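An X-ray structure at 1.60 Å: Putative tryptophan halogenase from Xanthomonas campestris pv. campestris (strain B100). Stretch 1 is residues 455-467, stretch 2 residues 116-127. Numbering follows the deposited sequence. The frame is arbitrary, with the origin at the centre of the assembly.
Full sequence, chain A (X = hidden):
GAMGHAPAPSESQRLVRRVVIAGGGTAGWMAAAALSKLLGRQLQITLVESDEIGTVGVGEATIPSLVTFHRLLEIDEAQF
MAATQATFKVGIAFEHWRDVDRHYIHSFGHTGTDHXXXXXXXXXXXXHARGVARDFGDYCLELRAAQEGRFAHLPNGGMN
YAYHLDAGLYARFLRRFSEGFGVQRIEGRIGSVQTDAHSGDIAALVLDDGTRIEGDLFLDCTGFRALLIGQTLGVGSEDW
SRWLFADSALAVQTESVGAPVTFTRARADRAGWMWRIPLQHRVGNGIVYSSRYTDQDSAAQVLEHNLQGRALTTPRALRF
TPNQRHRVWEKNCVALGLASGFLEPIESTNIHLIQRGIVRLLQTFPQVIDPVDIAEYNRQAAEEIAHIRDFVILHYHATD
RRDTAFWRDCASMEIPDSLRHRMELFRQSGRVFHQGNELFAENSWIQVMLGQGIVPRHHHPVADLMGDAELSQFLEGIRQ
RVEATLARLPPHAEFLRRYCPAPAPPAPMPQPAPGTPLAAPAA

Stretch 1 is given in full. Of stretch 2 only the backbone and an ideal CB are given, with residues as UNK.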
# COMPACT_ATOMS: atom_id res chain seq x y z
N VAL A 455 -19.96 -8.03 15.97
CA VAL A 455 -19.44 -9.13 16.77
C VAL A 455 -18.98 -10.24 15.83
O VAL A 455 -19.82 -10.91 15.22
CB VAL A 455 -20.50 -9.67 17.74
CG1 VAL A 455 -19.86 -10.70 18.65
CG2 VAL A 455 -21.12 -8.52 18.54
N PRO A 456 -17.68 -10.51 15.73
CA PRO A 456 -17.21 -11.58 14.84
C PRO A 456 -17.81 -12.93 15.22
O PRO A 456 -17.86 -13.30 16.40
CB PRO A 456 -15.70 -11.57 15.03
CG PRO A 456 -15.43 -10.08 15.36
CD PRO A 456 -16.57 -9.69 16.24
N ARG A 457 -18.28 -13.65 14.20
CA ARG A 457 -18.83 -14.99 14.42
C ARG A 457 -17.75 -16.05 14.56
O ARG A 457 -18.00 -17.09 15.18
CB ARG A 457 -19.76 -15.38 13.27
CG ARG A 457 -20.97 -14.47 13.10
CD ARG A 457 -21.92 -15.07 12.08
NE ARG A 457 -22.26 -14.12 11.03
CZ ARG A 457 -23.38 -13.42 11.01
NH1 ARG A 457 -24.27 -13.56 11.98
NH2 ARG A 457 -23.61 -12.57 10.01
N HIS A 458 -16.56 -15.79 14.02
CA HIS A 458 -15.44 -16.70 14.05
C HIS A 458 -14.18 -15.88 14.20
O HIS A 458 -14.20 -14.66 14.06
CB HIS A 458 -15.37 -17.53 12.76
CG HIS A 458 -16.57 -18.40 12.57
ND1 HIS A 458 -16.70 -19.63 13.19
CD2 HIS A 458 -17.72 -18.19 11.89
CE1 HIS A 458 -17.88 -20.15 12.87
NE2 HIS A 458 -18.51 -19.30 12.08
N HIS A 459 -13.11 -16.54 14.58
CA HIS A 459 -11.78 -15.95 14.59
C HIS A 459 -10.80 -16.89 13.90
O HIS A 459 -11.13 -18.04 13.58
CB HIS A 459 -11.31 -15.66 16.02
CG HIS A 459 -11.22 -16.89 16.86
ND1 HIS A 459 -12.17 -17.22 17.81
CD2 HIS A 459 -10.28 -17.87 16.92
CE1 HIS A 459 -11.83 -18.35 18.39
NE2 HIS A 459 -10.70 -18.77 17.87
N HIS A 460 -9.58 -16.40 13.69
CA HIS A 460 -8.57 -17.19 13.00
C HIS A 460 -8.27 -18.44 13.81
O HIS A 460 -8.01 -18.36 15.02
CB HIS A 460 -7.30 -16.35 12.80
CG HIS A 460 -6.34 -16.92 11.80
ND1 HIS A 460 -5.76 -18.15 11.96
CD2 HIS A 460 -5.84 -16.40 10.65
CE1 HIS A 460 -4.94 -18.38 10.95
NE2 HIS A 460 -4.97 -17.34 10.14
N PRO A 461 -8.30 -19.63 13.19
CA PRO A 461 -8.03 -20.86 13.95
C PRO A 461 -6.62 -20.97 14.54
O PRO A 461 -6.40 -21.83 15.40
CB PRO A 461 -8.31 -21.98 12.93
CG PRO A 461 -8.24 -21.34 11.61
CD PRO A 461 -8.64 -19.89 11.78
N VAL A 462 -5.66 -20.13 14.15
CA VAL A 462 -4.36 -20.25 14.79
C VAL A 462 -4.49 -19.97 16.30
O VAL A 462 -3.72 -20.50 17.10
CB VAL A 462 -3.33 -19.32 14.13
CG1 VAL A 462 -3.57 -17.88 14.55
CG2 VAL A 462 -1.92 -19.75 14.49
N ALA A 463 -5.48 -19.17 16.69
CA ALA A 463 -5.63 -18.90 18.12
C ALA A 463 -6.16 -20.13 18.85
O ALA A 463 -6.00 -20.25 20.07
CB ALA A 463 -6.54 -17.70 18.31
N ASP A 464 -6.74 -21.09 18.13
CA ASP A 464 -7.24 -22.27 18.84
C ASP A 464 -6.12 -23.19 19.28
O ASP A 464 -6.37 -24.16 20.01
CB ASP A 464 -8.24 -23.05 17.97
CG ASP A 464 -9.52 -22.28 17.71
OD1 ASP A 464 -10.08 -21.65 18.64
OD2 ASP A 464 -9.98 -22.30 16.56
N LEU A 465 -4.88 -22.91 18.86
CA LEU A 465 -3.73 -23.67 19.30
C LEU A 465 -3.39 -23.37 20.76
O LEU A 465 -2.67 -24.15 21.39
CB LEU A 465 -2.51 -23.36 18.43
CG LEU A 465 -2.52 -23.93 17.00
CD1 LEU A 465 -1.34 -23.36 16.22
CD2 LEU A 465 -2.44 -25.44 17.02
N MET A 466 -3.82 -22.22 21.29
CA MET A 466 -3.44 -21.84 22.64
C MET A 466 -4.46 -22.29 23.67
O MET A 466 -5.65 -21.98 23.57
CB MET A 466 -3.25 -20.33 22.72
CG MET A 466 -2.10 -19.90 21.85
SD MET A 466 -2.13 -18.12 21.76
CE MET A 466 -1.09 -17.76 23.11
N GLY A 467 -3.97 -22.95 24.70
CA GLY A 467 -4.82 -23.22 25.85
C GLY A 467 -5.04 -21.96 26.67
O GLY A 467 -4.45 -20.91 26.45
N UNK A 116 2.31 -13.26 12.52
CA UNK A 116 2.38 -13.04 11.06
C UNK A 116 1.17 -13.59 10.33
O UNK A 116 0.81 -13.07 9.27
CB UNK A 116 3.65 -13.68 10.49
N UNK A 117 0.53 -14.63 10.88
CA UNK A 117 -0.64 -15.22 10.25
C UNK A 117 -1.95 -14.57 10.68
O UNK A 117 -2.98 -14.83 10.04
CB UNK A 117 -0.69 -16.72 10.56
N UNK A 118 -1.97 -13.76 11.76
CA UNK A 118 -3.25 -13.31 12.30
C UNK A 118 -3.07 -12.11 13.22
O UNK A 118 -2.21 -12.15 14.11
CB UNK A 118 -3.94 -14.45 13.05
N UNK A 119 -3.91 -11.10 13.03
CA UNK A 119 -3.81 -9.93 13.88
C UNK A 119 -4.22 -10.23 15.31
O UNK A 119 -4.90 -11.22 15.60
CB UNK A 119 -4.67 -8.80 13.32
N UNK A 120 -3.81 -9.32 16.21
CA UNK A 120 -4.04 -9.51 17.65
C UNK A 120 -5.50 -9.82 17.98
O UNK A 120 -5.80 -10.56 18.93
CB UNK A 120 -3.60 -8.26 18.42
N UNK A 121 -6.43 -9.20 17.25
CA UNK A 121 -7.84 -9.34 17.60
C UNK A 121 -8.31 -10.79 17.56
O UNK A 121 -9.28 -11.11 18.24
CB UNK A 121 -8.70 -8.50 16.65
N UNK A 122 -7.65 -11.65 16.76
CA UNK A 122 -8.05 -13.06 16.74
C UNK A 122 -7.73 -13.75 18.05
O UNK A 122 -8.55 -14.51 18.56
CB UNK A 122 -7.36 -13.79 15.59
N UNK A 123 -6.57 -13.43 18.64
CA UNK A 123 -6.24 -13.96 19.96
C UNK A 123 -7.16 -13.36 21.01
O UNK A 123 -7.62 -14.06 21.92
CB UNK A 123 -4.78 -13.68 20.31
N UNK A 124 -7.47 -12.06 20.88
CA UNK A 124 -8.39 -11.46 21.85
C UNK A 124 -9.78 -12.08 21.77
O UNK A 124 -10.40 -12.34 22.81
CB UNK A 124 -8.48 -9.95 21.62
N UNK A 125 -10.28 -12.34 20.55
CA UNK A 125 -11.60 -12.94 20.36
C UNK A 125 -11.66 -14.34 20.98
O UNK A 125 -12.65 -14.70 21.64
CB UNK A 125 -11.94 -13.01 18.87
N UNK A 126 -10.62 -15.15 20.76
CA UNK A 126 -10.57 -16.46 21.40
C UNK A 126 -10.57 -16.29 22.90
O UNK A 126 -11.30 -16.99 23.62
CB UNK A 126 -9.34 -17.25 20.95
N UNK A 127 -9.77 -15.34 23.39
CA UNK A 127 -9.70 -15.13 24.84
C UNK A 127 -11.04 -14.69 25.38
O UNK A 127 -11.43 -15.10 26.48
CB UNK A 127 -8.63 -14.09 25.19

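Position 116 has nothing of stretch 1 within 5.5 Å of its ideal CB, so this contact sets no rule there; it is Trp116.

At 117 the CB points toward stretch 1, 4.3 Å from His460 NE2 and 5.1 Å from Val462 CG1. A small residue, polar or not, would suit a place beside an imidazole and a methyl; a somewhat larger one is not excluded by these two distances. It is Ser117, whose OG lies 3.8 Å from Val462 CG1.

Position 118 is tighter: its ideal CB already sits 3.6 Å from His460 CD2 and 3.8 Å from Val462 CG1, which favours a small apolar side chain. Ala118 fills it, its methyl over a face of the His460 ring, CB 4.0 Å from the ring centroid.

At 119 the CB would point away into space free of stretch 1, and many residues would do; it is Gly119. Positions 120 and 121 are equally unconstrained from this side, and hold Phe120 and Gln121.

Position 122, on the helix, points toward stretch 1, with its ideal CB 3.8 Å from His460 CB and 4.4 Å from His459 CB. The backbone N of His460 is near, so a flat side chain carrying an acceptor would be attractive, though an apolar one could also pack. The residue is His122, chi1 m. Its ND1 comes to 2.9 Å from His460 N, while His460 CB covers a face of its ring, 3.7 Å from the centroid, and the edge of the His460 ring is turned toward the face of the His122 ring.

At 123 the CB points away, yet Ala463, Val462 and Met466 offer an apolar surface that a long or aromatic side chain could reach by turning back. Phe123 does so with chi1 m: CD1 lies 3.8 Å from Ala463 CB and 3.7 Å from Met466 SD, and CZ 3.8 Å from Val462 CG1.

Position 124 points away and is free of stretch 1; it is Trp124.

At 125 the ideal CB is 3.9 Å from His459 CB, and Pro456 lies farther along, inviting a medium aliphatic side chain. Leu125 extends CD1 to 3.8 Å from Pro456 CG.

Position 126 has His459 and Ala463 beside its CB and the carboxylate of Asp464 beyond, which calls for an aliphatic stem with a positive end: lysine or arginine. Lys126 lays its CB over a face of the His459 ring and ends in a salt bridge, NZ to Asp464 OD1 at 2.8 Å. That same OD1 also accepts from His459 NE2, and a water links NZ to Asp464 O.

Position 127 is out of reach; it is Ala127.

Stretch 2 116-127: WSAGFQHFWLKA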
# COMPACT_ATOMS: atom_id res chain seq x y z
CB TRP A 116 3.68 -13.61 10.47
CG TRP A 116 3.87 -15.11 10.46
CD1 TRP A 116 4.68 -15.83 11.27
CD2 TRP A 116 3.31 -16.07 9.52
NE1 TRP A 116 4.65 -17.16 10.94
CE2 TRP A 116 3.80 -17.34 9.89
CE3 TRP A 116 2.42 -15.97 8.44
CZ2 TRP A 116 3.46 -18.49 9.21
CZ3 TRP A 116 2.07 -17.15 7.78
CH2 TRP A 116 2.60 -18.37 8.16
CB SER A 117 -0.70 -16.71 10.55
OG SER A 117 -1.06 -16.95 11.92
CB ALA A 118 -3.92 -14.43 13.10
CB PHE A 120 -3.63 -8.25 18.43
CG PHE A 120 -4.01 -8.31 19.91
CD1 PHE A 120 -3.35 -9.21 20.71
CD2 PHE A 120 -4.98 -7.46 20.44
CE1 PHE A 120 -3.66 -9.29 22.09
CE2 PHE A 120 -5.32 -7.54 21.82
CZ PHE A 120 -4.65 -8.49 22.63
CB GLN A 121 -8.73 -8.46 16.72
CG GLN A 121 -8.99 -8.96 15.30
CD GLN A 121 -7.87 -8.64 14.31
OE1 GLN A 121 -6.73 -8.34 14.69
NE2 GLN A 121 -8.18 -8.81 13.01
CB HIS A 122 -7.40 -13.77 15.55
CG HIS A 122 -7.88 -13.24 14.25
ND1 HIS A 122 -9.13 -13.55 13.75
CD2 HIS A 122 -7.35 -12.32 13.40
CE1 HIS A 122 -9.33 -12.89 12.63
NE2 HIS A 122 -8.26 -12.13 12.39
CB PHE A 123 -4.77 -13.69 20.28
CG PHE A 123 -3.86 -14.32 19.28
CD1 PHE A 123 -3.50 -15.65 19.40
CD2 PHE A 123 -3.46 -13.61 18.15
CE1 PHE A 123 -2.71 -16.27 18.44
CE2 PHE A 123 -2.66 -14.20 17.19
CZ PHE A 123 -2.29 -15.54 17.32
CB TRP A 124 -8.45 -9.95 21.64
CG TRP A 124 -9.29 -9.27 22.66
CD1 TRP A 124 -8.87 -8.79 23.88
CD2 TRP A 124 -10.70 -8.99 22.59
NE1 TRP A 124 -9.93 -8.23 24.55
CE2 TRP A 124 -11.07 -8.36 23.80
CE3 TRP A 124 -11.68 -9.24 21.63
CZ2 TRP A 124 -12.38 -7.94 24.07
CZ3 TRP A 124 -12.98 -8.84 21.90
CH2 TRP A 124 -13.32 -8.21 23.11
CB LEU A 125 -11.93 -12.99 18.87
CG LEU A 125 -12.35 -11.63 18.27
CD1 LEU A 125 -12.24 -11.61 16.73
CD2 LEU A 125 -13.75 -11.18 18.76
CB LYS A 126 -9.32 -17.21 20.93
CG LYS A 126 -8.98 -18.46 21.71
CD LYS A 126 -9.71 -19.65 21.23
CE LYS A 126 -9.17 -20.89 21.92
NZ LYS A 126 -10.05 -21.98 21.42
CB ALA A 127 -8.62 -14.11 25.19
O HOH W 1 -8.67 -24.34 21.57
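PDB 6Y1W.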